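Local structure of uncharacterized protein (Escherichia coli O157:H7, 4ZV9) at residues Val150-Arg155 / Asp224-Arg229; Ala62-Lys67 / Gly209-Ser214. The protein is of unknown function but belongs to the dienelactone hydrolase family of alpha/beta hydrolases, and so is probably a hydrolase acting on esters or lactones. All blocks are in the same frame, centred on the assembly; numbering follows the deposited sequence.

Contact 1 (Val150-Arg155 / Asp224-Arg229)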
loop_
_atom_site.group_PDB
_atom_site.type_symbol
_atom_site.label_atom_id
_atom_site.label_comp_id
_atom_site.label_asym_id
_atom_site.label_seq_id
_atom_site.Cartn_x
_atom_site.Cartn_y
_atom_site.Cartn_z
ATOM N N VAL A 150 -0.754 -1.900 -6.362
ATOM C CA VAL A 150 -0.219 -3.221 -6.063
ATOM C C VAL A 150 -0.822 -3.781 -4.770
ATOM O O VAL A 150 -0.249 -3.629 -3.690
ATOM C CB VAL A 150 1.321 -3.184 -5.966
ATOM C CG1 VAL A 150 1.889 -4.582 -5.820
ATOM C CG2 VAL A 150 1.920 -2.509 -7.188
ATOM N N PRO A 151 -2.012 -4.397 -4.869
ATOM C CA PRO A 151 -2.617 -4.986 -3.684
ATOM C C PRO A 151 -2.036 -6.353 -3.318
ATOM O O PRO A 151 -1.962 -7.242 -4.177
ATOM C CB PRO A 151 -4.087 -5.149 -4.084
ATOM C CG PRO A 151 -4.065 -5.235 -5.573
ATOM C CD PRO A 151 -2.974 -4.294 -5.980
ATOM N N PHE A 152 -1.598 -6.496 -2.062
ATOM C CA PHE A 152 -1.187 -7.790 -1.536
ATOM C C PHE A 152 -2.367 -8.386 -0.762
ATOM O O PHE A 152 -2.843 -7.794 0.230
ATOM C CB PHE A 152 -0.020 -7.673 -0.584
ATOM C CG PHE A 152 1.316 -7.455 -1.234
ATOM C CD1 PHE A 152 1.656 -6.229 -1.768
ATOM C CD2 PHE A 152 2.284 -8.444 -1.183
ATOM C CE1 PHE A 152 2.916 -6.011 -2.304
ATOM C CE2 PHE A 152 3.538 -8.239 -1.718
ATOM C CZ PHE A 152 3.852 -7.018 -2.291
ATOM N N TYR A 153 -2.806 -9.570 -1.190
ATOM C CA TYR A 153 -3.872 -10.340 -0.528
ATOM C C TYR A 153 -4.912 -9.474 0.149
ATOM O O TYR A 153 -5.122 -9.561 1.356
ATOM C CB TYR A 153 -3.296 -11.412 0.424
ATOM C CG TYR A 153 -1.992 -11.031 1.092
ATOM C CD1 TYR A 153 -1.959 -10.187 2.200
ATOM C CD2 TYR A 153 -0.797 -11.568 0.641
ATOM C CE1 TYR A 153 -0.758 -9.877 2.829
ATOM C CE2 TYR A 153 0.399 -11.258 1.247
ATOM C CZ TYR A 153 0.418 -10.416 2.341
ATOM O OH TYR A 153 1.627 -10.117 2.902
ATOM N N GLY A 154 -5.589 -8.670 -0.667
ATOM C CA GLY A 154 -6.636 -7.761 -0.200
ATOM C C GLY A 154 -7.934 -7.866 -0.957
ATOM O O GLY A 154 -8.000 -8.469 -2.038
ATOM N N ARG A 155 -8.978 -7.289 -0.369
ATOM C CA ARG A 155 -10.314 -7.294 -0.977
ATOM C C ARG A 155 -10.309 -6.742 -2.402
ATOM O O ARG A 155 -9.686 -5.735 -2.700
ATOM C CB ARG A 155 -11.325 -6.492 -0.156
ATOM C CG ARG A 155 -12.192 -7.358 0.752
ATOM C CD ARG A 155 -13.048 -6.529 1.715
ATOM N NE ARG A 155 -13.651 -5.392 1.040
ATOM C CZ ARG A 155 -14.287 -4.399 1.656
ATOM N NH1 ARG A 155 -14.402 -4.373 2.981
ATOM N NH2 ARG A 155 -14.802 -3.416 0.933
ATOM N N ASP A 224 9.987 -12.314 -1.132
ATOM C CA ASP A 224 11.039 -11.748 -1.979
ATOM C C ASP A 224 10.622 -11.692 -3.437
ATOM O O ASP A 224 10.869 -10.690 -4.103
ATOM C CB ASP A 224 12.353 -12.530 -1.838
ATOM C CG ASP A 224 13.019 -12.327 -0.483
ATOM O OD1 ASP A 224 12.588 -11.452 0.286
ATOM O OD2 ASP A 224 13.994 -13.036 -0.190
ATOM N N LEU A 225 10.000 -12.760 -3.930
ATOM C CA LEU A 225 9.545 -12.805 -5.323
ATOM C C LEU A 225 8.469 -11.759 -5.582
ATOM O O LEU A 225 8.534 -11.006 -6.557
ATOM C CB LEU A 225 9.019 -14.195 -5.667
ATOM C CG LEU A 225 8.515 -14.416 -7.099
ATOM C CD1 LEU A 225 9.586 -14.125 -8.143
ATOM C CD2 LEU A 225 8.033 -15.860 -7.233
ATOM N N ALA A 226 7.485 -11.681 -4.695
ATOM C CA ALA A 226 6.438 -10.659 -4.813
ATOM C C ALA A 226 7.031 -9.243 -4.781
ATOM O O ALA A 226 6.590 -8.347 -5.528
ATOM C CB ALA A 226 5.403 -10.822 -3.722
ATOM N N TRP A 227 8.030 -9.028 -3.927
ATOM C CA TRP A 227 8.611 -7.701 -3.831
ATOM C C TRP A 227 9.385 -7.347 -5.104
ATOM O O TRP A 227 9.321 -6.216 -5.563
ATOM C CB TRP A 227 9.494 -7.549 -2.598
ATOM C CG TRP A 227 9.831 -6.120 -2.321
ATOM C CD1 TRP A 227 11.055 -5.542 -2.398
ATOM C CD2 TRP A 227 8.914 -5.076 -1.940
ATOM N NE1 TRP A 227 10.974 -4.208 -2.054
ATOM C CE2 TRP A 227 9.669 -3.901 -1.773
ATOM C CE3 TRP A 227 7.537 -5.033 -1.711
ATOM C CZ2 TRP A 227 9.089 -2.681 -1.398
ATOM C CZ3 TRP A 227 6.961 -3.840 -1.324
ATOM C CH2 TRP A 227 7.741 -2.672 -1.161
ATOM N N GLN A 228 10.122 -8.307 -5.650
ATOM C CA GLN A 228 10.873 -8.065 -6.883
ATOM C C GLN A 228 9.922 -7.675 -7.983
ATOM O O GLN A 228 10.185 -6.730 -8.718
ATOM C CB GLN A 228 11.622 -9.318 -7.316
ATOM C CG GLN A 228 12.474 -9.181 -8.580
ATOM C CD GLN A 228 13.103 -10.500 -9.019
ATOM O OE1 GLN A 228 12.565 -11.588 -8.775
ATOM N NE2 GLN A 228 14.245 -10.408 -9.683
ATOM N N ARG A 229 8.811 -8.393 -8.091
ATOM C CA ARG A 229 7.793 -8.061 -9.082
ATOM C C ARG A 229 7.207 -6.663 -8.852
ATOM O O ARG A 229 6.954 -5.917 -9.802
ATOM C CB ARG A 229 6.688 -9.110 -9.084
ATOM C CG ARG A 229 7.108 -10.409 -9.744
ATOM C CD ARG A 229 6.138 -11.517 -9.389
ATOM N NE ARG A 229 6.418 -12.746 -10.129
ATOM C CZ ARG A 229 5.932 -13.941 -9.815
ATOM N NH1 ARG A 229 5.159 -14.106 -8.741
ATOM N NH2 ARG A 229 6.236 -14.989 -10.574
#

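Contact 2 (Ala62-Lys67 / Gly209-Ser214)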
loop_
_atom_site.group_PDB
_atom_site.type_symbol
_atom_site.label_atom_id
_atom_site.label_comp_id
_atom_site.label_asym_id
_atom_site.label_seq_id
_atom_site.Cartn_x
_atom_site.Cartn_y
_atom_site.Cartn_z
ATOM N N ALA A 62 7.989 1.036 4.105
ATOM C CA ALA A 62 8.143 2.390 3.588
ATOM C C ALA A 62 9.612 2.685 3.317
ATOM O O ALA A 62 9.954 3.263 2.272
ATOM C CB ALA A 62 7.529 3.399 4.526
ATOM N N ARG A 63 10.486 2.277 4.223
ATOM C CA ARG A 63 11.914 2.452 4.016
ATOM C C ARG A 63 12.429 1.625 2.827
ATOM O O ARG A 63 13.275 2.103 2.070
ATOM C CB ARG A 63 12.703 2.138 5.279
ATOM C CG ARG A 63 12.436 3.105 6.425
ATOM C CD ARG A 63 13.430 2.918 7.571
ATOM N NE ARG A 63 13.318 1.622 8.229
ATOM C CZ ARG A 63 12.517 1.346 9.251
ATOM N NH1 ARG A 63 11.679 2.256 9.748
ATOM N NH2 ARG A 63 12.529 0.129 9.774
ATOM N N ARG A 64 11.889 0.424 2.624
ATOM C CA ARG A 64 12.275 -0.398 1.453
ATOM C C ARG A 64 11.895 0.302 0.144
ATOM O O ARG A 64 12.637 0.245 -0.826
ATOM C CB ARG A 64 11.623 -1.769 1.483
ATOM C CG ARG A 64 11.960 -2.582 2.728
ATOM C CD ARG A 64 11.228 -3.914 2.730
ATOM N NE ARG A 64 11.099 -4.428 4.081
ATOM C CZ ARG A 64 10.518 -5.571 4.405
ATOM N NH1 ARG A 64 10.050 -6.383 3.457
ATOM N NH2 ARG A 64 10.435 -5.918 5.690
ATOM N N VAL A 65 10.741 0.955 0.133
ATOM C CA VAL A 65 10.314 1.716 -1.021
ATOM C C VAL A 65 11.273 2.871 -1.310
ATOM O O VAL A 65 11.626 3.126 -2.471
ATOM C CB VAL A 65 8.870 2.245 -0.846
ATOM C CG1 VAL A 65 8.492 3.182 -1.983
ATOM C CG2 VAL A 65 7.899 1.068 -0.789
ATOM N N ALA A 66 11.682 3.584 -0.271
ATOM C CA ALA A 66 12.626 4.679 -0.444
ATOM C C ALA A 66 13.993 4.165 -0.903
ATOM O O ALA A 66 14.670 4.832 -1.680
ATOM C CB ALA A 66 12.755 5.499 0.839
ATOM N N LYS A 67 14.420 3.012 -0.398
ATOM C CA LYS A 67 15.690 2.408 -0.857
ATOM C C LYS A 67 15.634 2.100 -2.344
ATOM O O LYS A 67 16.650 2.138 -3.011
ATOM C CB LYS A 67 15.997 1.106 -0.114
ATOM C CG LYS A 67 16.493 1.310 1.300
ATOM C CD LYS A 67 17.978 1.602 1.351
ATOM C CE LYS A 67 18.794 0.342 1.132
ATOM N NZ LYS A 67 20.201 0.603 1.525
ATOM N N GLY A 209 -0.661 -12.767 4.420
ATOM C CA GLY A 209 0.360 -12.221 5.308
ATOM C C GLY A 209 1.762 -12.745 5.041
ATOM O O GLY A 209 2.670 -12.513 5.848
ATOM N N PHE A 210 1.981 -13.417 3.908
ATOM C CA PHE A 210 3.299 -14.043 3.645
ATOM C C PHE A 210 4.455 -13.060 3.502
ATOM O O PHE A 210 5.605 -13.450 3.667
ATOM C CB PHE A 210 3.282 -15.034 2.453
ATOM C CG PHE A 210 3.057 -14.395 1.114
ATOM C CD1 PHE A 210 4.086 -13.729 0.454
ATOM C CD2 PHE A 210 1.831 -14.499 0.482
ATOM C CE1 PHE A 210 3.881 -13.147 -0.790
ATOM C CE2 PHE A 210 1.625 -13.933 -0.770
ATOM C CZ PHE A 210 2.653 -13.252 -1.404
ATOM N N HIS A 211 4.159 -11.805 3.195
ATOM C CA HIS A 211 5.197 -10.783 3.113
ATOM C C HIS A 211 5.536 -10.199 4.492
ATOM O O HIS A 211 6.588 -9.565 4.652
ATOM C CB HIS A 211 4.747 -9.656 2.195
ATOM C CG HIS A 211 5.814 -8.647 1.916
ATOM N ND1 HIS A 211 5.915 -7.463 2.614
ATOM C CD2 HIS A 211 6.840 -8.655 1.030
ATOM C CE1 HIS A 211 6.955 -6.782 2.167
ATOM N NE2 HIS A 211 7.532 -7.483 1.205
ATOM N N ASN A 212 4.669 -10.409 5.482
ATOM C CA ASN A 212 4.889 -9.839 6.811
ATOM C C ASN A 212 5.867 -10.692 7.617
ATOM O O ASN A 212 5.496 -11.673 8.251
ATOM C CB ASN A 212 3.575 -9.643 7.564
ATOM C CG ASN A 212 3.751 -8.826 8.851
ATOM O OD1 ASN A 212 4.854 -8.740 9.408
ATOM N ND2 ASN A 212 2.649 -8.202 9.323
ATOM N N ASP A 213 7.113 -10.237 7.637
ATOM C CA ASP A 213 8.193 -10.927 8.326
ATOM C C ASP A 213 8.124 -10.860 9.864
ATOM O O ASP A 213 8.932 -11.494 10.534
ATOM C CB ASP A 213 9.537 -10.423 7.797
ATOM C CG ASP A 213 9.614 -8.920 7.789
ATOM O OD1 ASP A 213 9.818 -8.351 8.876
ATOM O OD2 ASP A 213 9.431 -8.319 6.703
ATOM N N SER A 214 7.142 -10.151 10.420
ATOM C CA SER A 214 6.956 -10.130 11.875
ATOM C C SER A 214 5.919 -11.172 12.337
ATOM O O SER A 214 5.624 -11.261 13.538
ATOM C CB SER A 214 6.537 -8.738 12.345
ATOM O OG SER A 214 5.200 -8.413 11.939
HETATM O O HOH W 1 8.939 -8.975 4.062
#

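Contact 1 (Val150-Arg155 / Asp224-Arg229)
Phe-152 points its ring at the helix of Asp-224 to Arg-229 and makes two apolar contacts there. Its CE2 lies 3.8 Å from CB of Ala-226, a methyl group that itself faces the ring, and its CZ comes within 4.2 Å of CE3 of Trp-227. The indole leaves the helix in the other direction, but its benzene half swings back, and CZ of Phe-152 meets it at the edge, near its plane. With CG anti to its own carbonyl carbon (chi1 -77°), the phenyl ring reaches across the 8.8 Å between CA of Phe-152 and CA of Ala-226. In alpha/beta-hydrolase terms, the join is between the residue just past the end of strand 148-151, a strand bordered by strand 123-128 and followed by backbone bonds to His-172 of strand 169-174, and the C-terminal helix 220-237. The Phe-152 ring also meets the rings of Phe-129 and His-172, and Trp-227 continues onto Val-61 of helix 56-67.

Within the loop, CB of Phe-152 sits over the centre of the Tyr-153 ring, 3.9 Å above its plane. Tyr-153 in turn packs against Asp-177 and the ring of His-208, which probably corresponds to the catalytic histidine of dienelactone hydrolases.

Contact 2 (Ala62-Lys67 / Gly209-Ser214)
A salt bridge with a water beside it joins helix 56-67 to the loop that precedes the C-terminal helix; buried Arg-64 supplies the helix side of it and partly exposed Asp-213 the loop side. NH2 of Arg-64 donates to OD2 of Asp-213 over 2.8 Å, in a nearly straight bond (168°). The oxygen lies in the guanidinium plane and is met on its syn side, somewhat out of the carboxylate plane; the two flat groups are turned 26° apart. Arg-64 is extended from CG to NE and comes at the aspartate from the opposite direction. Asp-60, one helical turn earlier, forms a second salt bridge with the same NH2, so two carboxylates share this nitrogen.

In this alpha/beta hydrolase the loop follows strand 198-203, and its backbone also takes part through a water. NH1 of Arg-64 donates to this water at 2.9 Å, which in turn donates to OD2 of Asp-213 and to the backbone O of His-211. The water also lies over the centre of the imidazole of His-211, 3.4 Å above its plane. That imidazole, whose CG stands opposite the backbone N, slides past the guanidinium in the opposite direction, with CE1 of His-211 3.4 Å from NH1 of Arg-64 and the planes 47° apart. ND1 of His-211 is hydrogen-bonded to OH of Tyr-57, and Asn-2 OD1 accepts from both NE2 of His-211 and NH1 of Arg-64.

Two turns shape the loop. A type I beta turn runs from Gly-209 to Asn-212, closed by Asn-212 N to Gly-209 O. An Asx turn comes next: OD1 of Asn-212 accepts from the backbone N of Ser-214 at 2.9 Å and from its OG at 2.6 Å, both reaching it from the same face of the amide plane.

Overall arrangement
From the N terminus, helix 56-67 supplies the first segment of contact 2, and strand 148-151 with its following loop the first of contact 1. Segment 209-214 then closes the longer loop, with 141 residues between its ends, and 224-229 closes the second, with 68. The two loops therefore cross. The centres of the contacts lie 10 Å apart and they touch directly: Tyr-153 OH makes a probable hydrogen bond to His-211 N (3.1 Å), while Trp-227 CH2 packs on Val-65 CG2 (3.8 Å). Contact 1 joins the end of strand 148-151 to helix 220-237, and contact 2 joins helix 56-67 to the loop before that final helix.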